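Local coordinates for protein Glucanase/chitosanase (Paenibacillus fukuinensis, PDB 4ZZ8) that probably hydrolyses glycosidic bonds in polysaccharides such as glucans and chitosan, this piece being its discoidin-like F5/8 type C domain, at residues Gln58-Val63 against Thr111-Val116. Residues are numbered along the deposited sequence; the frame is centred on the assembly and turned at random.
Sequences QSISRV and TNAKFV
I60 and T111 face each other as a hydrogen-bonded antiparallel pair: I60 N gives its hydrogen to T111 O at 2.9 Å, nearly straight, and T111 N returns one to I60 O. Q58 and A113 form a second such pair, with Q58 N to A113 O at 2.8 Å; the reciprocal bond from A113 N is more bent, at 134°. Between them lies the non-hydrogen-bonded pair S59 and N112, whose CA atoms are 4.3 Å apart. Both are polar, as suits an exposed face, and a water bridges them, 2.8 Å from S59 OG and donating to N112 OD1. These bonds join strand 103-113, outermost in its sheet of the F5/8 type C beta-sandwich, to strand 57-67; at K114 the chain turns a corner, and strand 115-123 enters the facing sheet. I60 CG1 lies between its backbone N and carbonyl carbon (chi1 65°), and the extended chain beyond brings CD1 tip to tip with V116 CG2 at 3.5 Å, joining the two layers. The small A113 flanks I60 within the same sheet, its CB 3.7 Å from CD1. T111 suits the edge with both its branches: CG2 packs 4.2 Å from I60 CG1, while OG1, anti to the backbone N (chi1 180°), donates to N112 O. A glycine in its place would probably leave I60 CG1 less covered and cost N112 O that donor, though N81 also bonds this oxygen.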
loop_
_atom_site.group_PDB
_atom_site.type_symbol
_atom_site.label_atom_id
_atom_site.label_comp_id
_atom_site.label_asym_id
_atom_site.label_seq_id
_atom_site.Cartn_x
_atom_site.Cartn_y
_atom_site.Cartn_z
ATOM N N GLN A 58 15.631 -3.483 -2.322
ATOM C CA GLN A 58 15.849 -2.063 -2.639
ATOM C C GLN A 58 16.033 -1.343 -1.317
ATOM O O GLN A 58 15.393 -1.725 -0.349
ATOM C CB GLN A 58 14.657 -1.448 -3.331
ATOM C CG GLN A 58 14.497 -1.963 -4.724
ATOM C CD GLN A 58 15.480 -1.346 -5.679
ATOM O OE1 GLN A 58 16.209 -0.387 -5.400
ATOM N NE2 GLN A 58 15.521 -1.955 -6.836
ATOM N N SER A 59 16.814 -0.299 -1.302
ATOM C CA SER A 59 16.807 0.652 -0.175
ATOM C C SER A 59 15.719 1.680 -0.417
ATOM O O SER A 59 15.824 2.447 -1.374
ATOM C CB SER A 59 18.223 1.298 -0.009
ATOM O OG SER A 59 18.171 2.256 1.024
ATOM N N ILE A 60 14.681 1.723 0.460
ATOM C CA ILE A 60 13.586 2.641 0.345
ATOM C C ILE A 60 13.451 3.561 1.566
ATOM O O ILE A 60 13.855 3.138 2.663
ATOM C CB ILE A 60 12.288 1.884 0.081
ATOM C CG1 ILE A 60 11.893 0.997 1.253
ATOM C CG2 ILE A 60 12.423 1.028 -1.209
ATOM C CD1 ILE A 60 10.488 0.377 1.098
ATOM N N SER A 61 12.952 4.783 1.360
ATOM C CA SER A 61 12.762 5.712 2.466
ATOM C C SER A 61 11.542 6.515 2.360
ATOM O O SER A 61 11.290 7.355 3.222
ATOM C CB SER A 61 14.074 6.623 2.602
ATOM O OG SER A 61 14.186 7.420 1.463
ATOM N N ARG A 62 10.721 6.321 1.326
ATOM C CA ARG A 62 9.609 7.203 1.116
ATOM C C ARG A 62 8.514 6.416 0.414
ATOM O O ARG A 62 8.811 5.633 -0.519
ATOM C CB ARG A 62 9.925 8.372 0.213
ATOM C CG ARG A 62 8.791 9.373 0.054
ATOM C CD ARG A 62 9.285 10.759 -0.366
ATOM N NE ARG A 62 9.613 10.812 -1.771
ATOM C CZ ARG A 62 8.832 11.303 -2.738
ATOM N NH1 ARG A 62 7.592 11.748 -2.492
ATOM N NH2 ARG A 62 9.305 11.322 -3.979
ATOM N N VAL A 63 7.285 6.631 0.872
ATOM C CA VAL A 63 6.070 6.111 0.210
ATOM C C VAL A 63 5.119 7.225 -0.013
ATOM O O VAL A 63 4.837 8.021 0.930
ATOM C CB VAL A 63 5.473 4.965 1.061
ATOM C CG1 VAL A 63 4.049 4.604 0.670
ATOM C CG2 VAL A 63 6.330 3.738 1.078
ATOM N N THR A 111 15.721 1.792 4.490
ATOM C CA THR A 111 15.805 0.416 4.846
ATOM C C THR A 111 15.806 -0.452 3.573
ATOM O O THR A 111 15.086 -0.151 2.607
ATOM C CB THR A 111 14.618 -0.032 5.753
ATOM O OG1 THR A 111 14.752 -1.419 6.074
ATOM C CG2 THR A 111 13.273 0.295 5.131
ATOM N N ASN A 112 16.516 -1.572 3.644
ATOM C CA ASN A 112 16.336 -2.602 2.667
ATOM C C ASN A 112 14.893 -3.127 2.753
ATOM O O ASN A 112 14.384 -3.293 3.861
ATOM C CB ASN A 112 17.235 -3.762 2.895
ATOM C CG ASN A 112 18.675 -3.445 2.427
ATOM O OD1 ASN A 112 18.912 -2.400 1.869
ATOM N ND2 ASN A 112 19.580 -4.329 2.656
ATOM N N ALA A 113 14.326 -3.479 1.597
ATOM C CA ALA A 113 12.957 -4.064 1.541
ATOM C C ALA A 113 12.860 -4.825 0.216
ATOM O O ALA A 113 13.396 -4.346 -0.784
ATOM C CB ALA A 113 11.892 -3.022 1.602
ATOM N N LYS A 114 12.333 -6.056 0.254
ATOM C CA LYS A 114 11.925 -6.720 -0.987
ATOM C C LYS A 114 10.444 -6.549 -1.240
ATOM O O LYS A 114 10.013 -6.537 -2.380
ATOM C CB LYS A 114 12.229 -8.197 -1.014
ATOM C CG LYS A 114 12.301 -8.642 -2.454
ATOM C CD LYS A 114 12.083 -10.105 -2.654
ATOM C CE LYS A 114 11.520 -10.370 -4.039
ATOM N NZ LYS A 114 11.927 -11.725 -4.482
ATOM N N PHE A 115 9.660 -6.374 -0.172
ATOM C CA PHE A 115 8.167 -6.147 -0.305
ATOM C C PHE A 115 7.824 -4.946 0.562
ATOM O O PHE A 115 8.471 -4.709 1.618
ATOM C CB PHE A 115 7.342 -7.333 0.194
ATOM C CG PHE A 115 7.701 -8.659 -0.483
ATOM C CD1 PHE A 115 8.748 -9.421 0.023
ATOM C CD2 PHE A 115 6.953 -9.166 -1.518
ATOM C CE1 PHE A 115 9.116 -10.616 -0.509
ATOM C CE2 PHE A 115 7.325 -10.359 -2.095
ATOM C CZ PHE A 115 8.403 -11.114 -1.577
ATOM N N VAL A 116 6.769 -4.213 0.183
ATOM C CA VAL A 116 6.287 -3.071 0.957
ATOM C C VAL A 116 4.764 -3.267 1.012
ATOM O O VAL A 116 4.119 -3.539 0.013
ATOM C CB VAL A 116 6.555 -1.717 0.307
ATOM C CG1 VAL A 116 6.206 -0.633 1.350
ATOM C CG2 VAL A 116 7.941 -1.645 -0.222
HETATM O O HOH W 1 19.245 0.517 2.950
#